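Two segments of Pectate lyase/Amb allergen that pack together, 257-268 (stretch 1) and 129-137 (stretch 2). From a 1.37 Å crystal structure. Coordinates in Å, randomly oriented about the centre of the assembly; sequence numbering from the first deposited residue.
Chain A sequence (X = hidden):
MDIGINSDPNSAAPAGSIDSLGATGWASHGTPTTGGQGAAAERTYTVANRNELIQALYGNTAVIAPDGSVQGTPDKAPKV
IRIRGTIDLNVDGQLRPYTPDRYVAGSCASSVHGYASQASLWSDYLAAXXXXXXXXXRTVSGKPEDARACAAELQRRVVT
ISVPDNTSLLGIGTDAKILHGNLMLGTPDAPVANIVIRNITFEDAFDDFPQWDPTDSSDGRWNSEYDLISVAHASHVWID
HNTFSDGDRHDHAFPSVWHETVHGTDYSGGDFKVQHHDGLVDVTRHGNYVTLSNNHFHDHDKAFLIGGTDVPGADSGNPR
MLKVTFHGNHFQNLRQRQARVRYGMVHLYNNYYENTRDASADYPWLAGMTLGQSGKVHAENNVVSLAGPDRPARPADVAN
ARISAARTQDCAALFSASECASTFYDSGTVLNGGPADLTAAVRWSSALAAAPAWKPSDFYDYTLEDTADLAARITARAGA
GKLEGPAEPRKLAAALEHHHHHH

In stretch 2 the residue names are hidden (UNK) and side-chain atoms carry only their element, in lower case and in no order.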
# COMPACT_ATOMS: atom_id res chain seq x y z
N VAL A 257 13.87 -10.52 -10.08
CA VAL A 257 14.97 -10.98 -9.24
C VAL A 257 16.08 -11.63 -10.09
O VAL A 257 17.07 -12.13 -9.56
CB VAL A 257 14.48 -11.93 -8.14
CG1 VAL A 257 13.63 -11.17 -7.13
CG2 VAL A 257 13.72 -13.14 -8.74
N TRP A 258 15.92 -11.60 -11.41
CA TRP A 258 16.98 -12.06 -12.29
C TRP A 258 17.90 -10.92 -12.66
O TRP A 258 17.46 -9.78 -12.85
CB TRP A 258 16.41 -12.62 -13.59
CG TRP A 258 15.32 -13.66 -13.49
CD1 TRP A 258 14.20 -13.71 -14.29
CD2 TRP A 258 15.26 -14.82 -12.64
NE1 TRP A 258 13.45 -14.81 -13.98
CE2 TRP A 258 14.06 -15.51 -12.97
CE3 TRP A 258 16.08 -15.35 -11.62
CZ2 TRP A 258 13.67 -16.69 -12.33
CZ3 TRP A 258 15.68 -16.54 -10.99
CH2 TRP A 258 14.49 -17.18 -11.35
N HIS A 259 19.18 -11.23 -12.79
CA HIS A 259 20.18 -10.22 -13.17
C HIS A 259 21.21 -10.89 -14.06
O HIS A 259 22.35 -11.17 -13.66
CB HIS A 259 20.81 -9.53 -11.95
CG HIS A 259 21.24 -10.46 -10.86
ND1 HIS A 259 22.54 -10.89 -10.72
CD2 HIS A 259 20.54 -11.06 -9.87
CE1 HIS A 259 22.63 -11.70 -9.67
NE2 HIS A 259 21.43 -11.82 -9.14
N GLU A 260 20.77 -11.14 -15.29
CA GLU A 260 21.59 -11.83 -16.28
C GLU A 260 20.96 -11.61 -17.63
O GLU A 260 19.78 -11.24 -17.74
CB GLU A 260 21.69 -13.33 -15.97
CG GLU A 260 20.33 -14.05 -15.83
CD GLU A 260 20.49 -15.52 -15.44
OE1 GLU A 260 21.58 -15.90 -14.94
OE2 GLU A 260 19.56 -16.31 -15.65
N THR A 261 21.78 -11.80 -18.67
CA THR A 261 21.32 -11.79 -20.05
C THR A 261 21.51 -13.18 -20.65
O THR A 261 22.60 -13.75 -20.58
CB THR A 261 22.06 -10.73 -20.87
OG1 THR A 261 21.75 -9.44 -20.31
CG2 THR A 261 21.63 -10.78 -22.33
N VAL A 262 20.44 -13.73 -21.21
CA VAL A 262 20.44 -15.08 -21.75
C VAL A 262 19.68 -15.01 -23.06
O VAL A 262 18.61 -14.38 -23.12
CB VAL A 262 19.76 -16.09 -20.76
CG1 VAL A 262 19.91 -17.52 -21.28
CG2 VAL A 262 20.34 -15.98 -19.34
N HIS A 263 20.22 -15.63 -24.11
CA HIS A 263 19.66 -15.55 -25.47
C HIS A 263 19.18 -14.13 -25.84
O HIS A 263 18.08 -13.95 -26.37
CB HIS A 263 18.59 -16.63 -25.73
CG HIS A 263 17.49 -16.67 -24.72
ND1 HIS A 263 16.49 -15.72 -24.67
CD2 HIS A 263 17.22 -17.55 -23.72
CE1 HIS A 263 15.66 -16.00 -23.67
NE2 HIS A 263 16.09 -17.11 -23.08
N GLY A 264 20.01 -13.14 -25.54
CA GLY A 264 19.74 -11.77 -25.93
C GLY A 264 18.76 -11.03 -25.04
O GLY A 264 18.51 -9.84 -25.25
N THR A 265 18.22 -11.70 -24.03
CA THR A 265 17.18 -11.11 -23.21
C THR A 265 17.75 -10.63 -21.88
O THR A 265 18.37 -11.40 -21.15
CB THR A 265 16.02 -12.10 -22.97
OG1 THR A 265 15.36 -12.34 -24.22
CG2 THR A 265 15.01 -11.55 -21.97
N ASP A 266 17.56 -9.35 -21.60
CA ASP A 266 17.90 -8.79 -20.30
C ASP A 266 16.81 -9.22 -19.32
O ASP A 266 15.70 -8.66 -19.30
CB ASP A 266 17.96 -7.26 -20.40
CG ASP A 266 18.33 -6.59 -19.08
OD1 ASP A 266 18.27 -7.23 -18.02
OD2 ASP A 266 18.69 -5.39 -19.11
N TYR A 267 17.14 -10.21 -18.50
CA TYR A 267 16.18 -10.76 -17.55
C TYR A 267 15.87 -9.90 -16.34
O TYR A 267 15.00 -10.27 -15.55
CB TYR A 267 16.51 -12.21 -17.19
CG TYR A 267 15.93 -13.17 -18.20
CD1 TYR A 267 14.58 -13.51 -18.16
CD2 TYR A 267 16.71 -13.73 -19.21
CE1 TYR A 267 14.02 -14.38 -19.08
CE2 TYR A 267 16.17 -14.60 -20.15
CZ TYR A 267 14.82 -14.93 -20.08
OH TYR A 267 14.27 -15.80 -20.99
N SER A 268 16.51 -8.74 -16.22
CA SER A 268 16.13 -7.77 -15.19
C SER A 268 14.93 -6.91 -15.58
O SER A 268 14.43 -6.14 -14.77
CB SER A 268 17.29 -6.87 -14.80
OG SER A 268 17.57 -5.93 -15.82
N UNK A 129 16.25 -22.35 -11.15
CA UNK A 129 15.34 -22.08 -12.25
C UNK A 129 15.59 -20.79 -13.02
O UNK A 129 14.91 -20.52 -14.00
o UNK A 129 12.78 -27.14 -9.24
c UNK A 129 13.56 -23.50 -11.11
c UNK A 129 13.88 -22.17 -11.77
c UNK A 129 12.68 -24.75 -9.25
c UNK A 129 13.67 -25.93 -11.11
c UNK A 129 12.94 -23.55 -9.87
c UNK A 129 13.93 -24.70 -11.72
c UNK A 129 13.06 -25.95 -9.87
N UNK A 130 16.58 -20.01 -12.61
CA UNK A 130 16.97 -18.83 -13.39
C UNK A 130 17.27 -19.24 -14.84
O UNK A 130 17.74 -20.36 -15.10
n UNK A 130 22.50 -18.42 -14.18
c UNK A 130 22.67 -19.17 -13.09
n UNK A 130 23.71 -20.00 -13.01
c UNK A 130 20.62 -18.24 -12.07
c UNK A 130 18.18 -18.12 -12.77
n UNK A 130 21.81 -19.09 -12.08
c UNK A 130 19.45 -18.95 -12.77
N UNK A 131 16.97 -18.36 -15.80
CA UNK A 131 17.16 -18.75 -17.20
C UNK A 131 18.57 -19.24 -17.54
O UNK A 131 18.71 -20.16 -18.34
c UNK A 131 16.82 -17.46 -17.96
c UNK A 131 16.34 -17.03 -15.67
c UNK A 131 15.83 -16.78 -17.09
N UNK A 132 19.60 -18.65 -16.93
CA UNK A 132 20.97 -19.07 -17.16
C UNK A 132 21.28 -20.49 -16.69
O UNK A 132 22.25 -21.09 -17.15
N UNK A 133 20.47 -21.02 -15.78
CA UNK A 133 20.68 -22.36 -15.25
C UNK A 133 19.72 -23.36 -15.89
O UNK A 133 20.12 -24.46 -16.23
c UNK A 133 20.48 -22.37 -13.73
N UNK A 134 18.45 -22.98 -16.05
CA UNK A 134 17.43 -23.94 -16.45
C UNK A 134 17.10 -23.85 -17.93
O UNK A 134 16.62 -24.81 -18.53
c UNK A 134 15.38 -27.89 -13.74
c UNK A 134 15.78 -26.62 -14.20
c UNK A 134 13.42 -27.89 -15.17
c UNK A 134 16.15 -23.67 -15.66
c UNK A 134 14.00 -24.64 -16.67
n UNK A 134 13.24 -25.79 -16.54
c UNK A 134 14.21 -28.50 -14.23
c UNK A 134 14.98 -25.97 -15.14
c UNK A 134 15.08 -24.71 -15.83
c UNK A 134 13.82 -26.62 -15.62
N UNK A 135 17.37 -22.70 -18.53
CA UNK A 135 16.91 -22.42 -19.88
C UNK A 135 15.41 -22.22 -19.95
O UNK A 135 14.71 -22.05 -18.92
N UNK A 136 14.89 -22.27 -21.17
CA UNK A 136 13.50 -21.95 -21.45
C UNK A 136 12.79 -23.04 -22.25
O UNK A 136 11.68 -22.83 -22.76
n UNK A 136 13.09 -18.91 -20.49
o UNK A 136 15.13 -19.13 -21.39
c UNK A 136 13.95 -19.48 -21.32
c UNK A 136 13.41 -20.62 -22.16
N UNK A 137 13.42 -24.20 -22.33
CA UNK A 137 12.92 -25.27 -23.18
C UNK A 137 11.94 -26.20 -22.49
O UNK A 137 11.32 -27.04 -23.15
c UNK A 137 14.08 -26.07 -23.78

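Position 129 carries eight side-chain atoms: one carbon, then a ring of six carbons bearing one oxygen, which makes it Tyr129. Its ring leads away from stretch 1, and the contact falls to the backbone, with C 4.1 Å from Trp258 CH2.

Position 130 has three carbons, a nitrogen, then a carbon holding two more nitrogens; its first carbon lies by the Trp258 ring and a terminal nitrogen reaches the Glu260 carboxylate. This is Arg130. Its CB rests 3.5 Å from Trp258 CZ3, and its CA sits over the six-membered ring of that indole, 3.8 Å from the centroid. Beyond, the extended chain brings NH1 to 2.8 Å from Glu260 OE1, a hydrogen-bonded salt bridge that meets the guanidinium at its edge.

At 131, three carbons close a ring onto the backbone N, and that ring lies over faces of Trp258 and Tyr267 and near Val262; this is Pro131. CD lies 3.8 Å from the centroid of the Trp258 five-membered ring, and CG lies 3.5 Å from the centroid of the Tyr267 ring, nearly along its normal. CB meets Val262 CG2 at 4.1 Å.

Position 132 has no side-chain atoms and is Gly132. An ideal CB here would come within 2.7 Å of Glu260 OE1 and 2.4 Å of Arg130 NH1, so the salt bridge occupies the space a side chain would need. Its N donates to Glu260 OE2 at 2.7 Å.

Position 133 bears one carbon, touches nothing on stretch 1, and is Ala133. Position 134 bears one carbon and fused five- and six-membered rings with eight carbons and a nitrogen, also out of reach: Trp134.

Position 135 again lacks a side chain. Positive phi, 71°, where the chain leaves the helix, suits Gly135.

Position 136 shows two carbons, the second carrying one oxygen and one nitrogen, near His263 and Tyr267. This is Asn136; the oxygen, OD1, accepts from His263 NE2 at 2.8 Å, near the plane of the imidazole.

Position 137, a single carbon far from stretch 1, is Ala137.

The rule is a proline set among side chains from a folded-back loop. The type I' turn from Val262 to Thr265 reverses stretch 1, and the Tyr267 N to Glu260 O hydrogen bond, 2.9 Å, ties its two arms together, so Trp258 and Tyr267 can both offer a face to Pro131. Glu260 divides its carboxylate between the guanidinium and the amide of Gly132, in the first turn of the short helix. At the turn, the His263 to Asn136 bond adds a separate polar anchor.

Stretch 2 (129-137) YRPGAWGNA
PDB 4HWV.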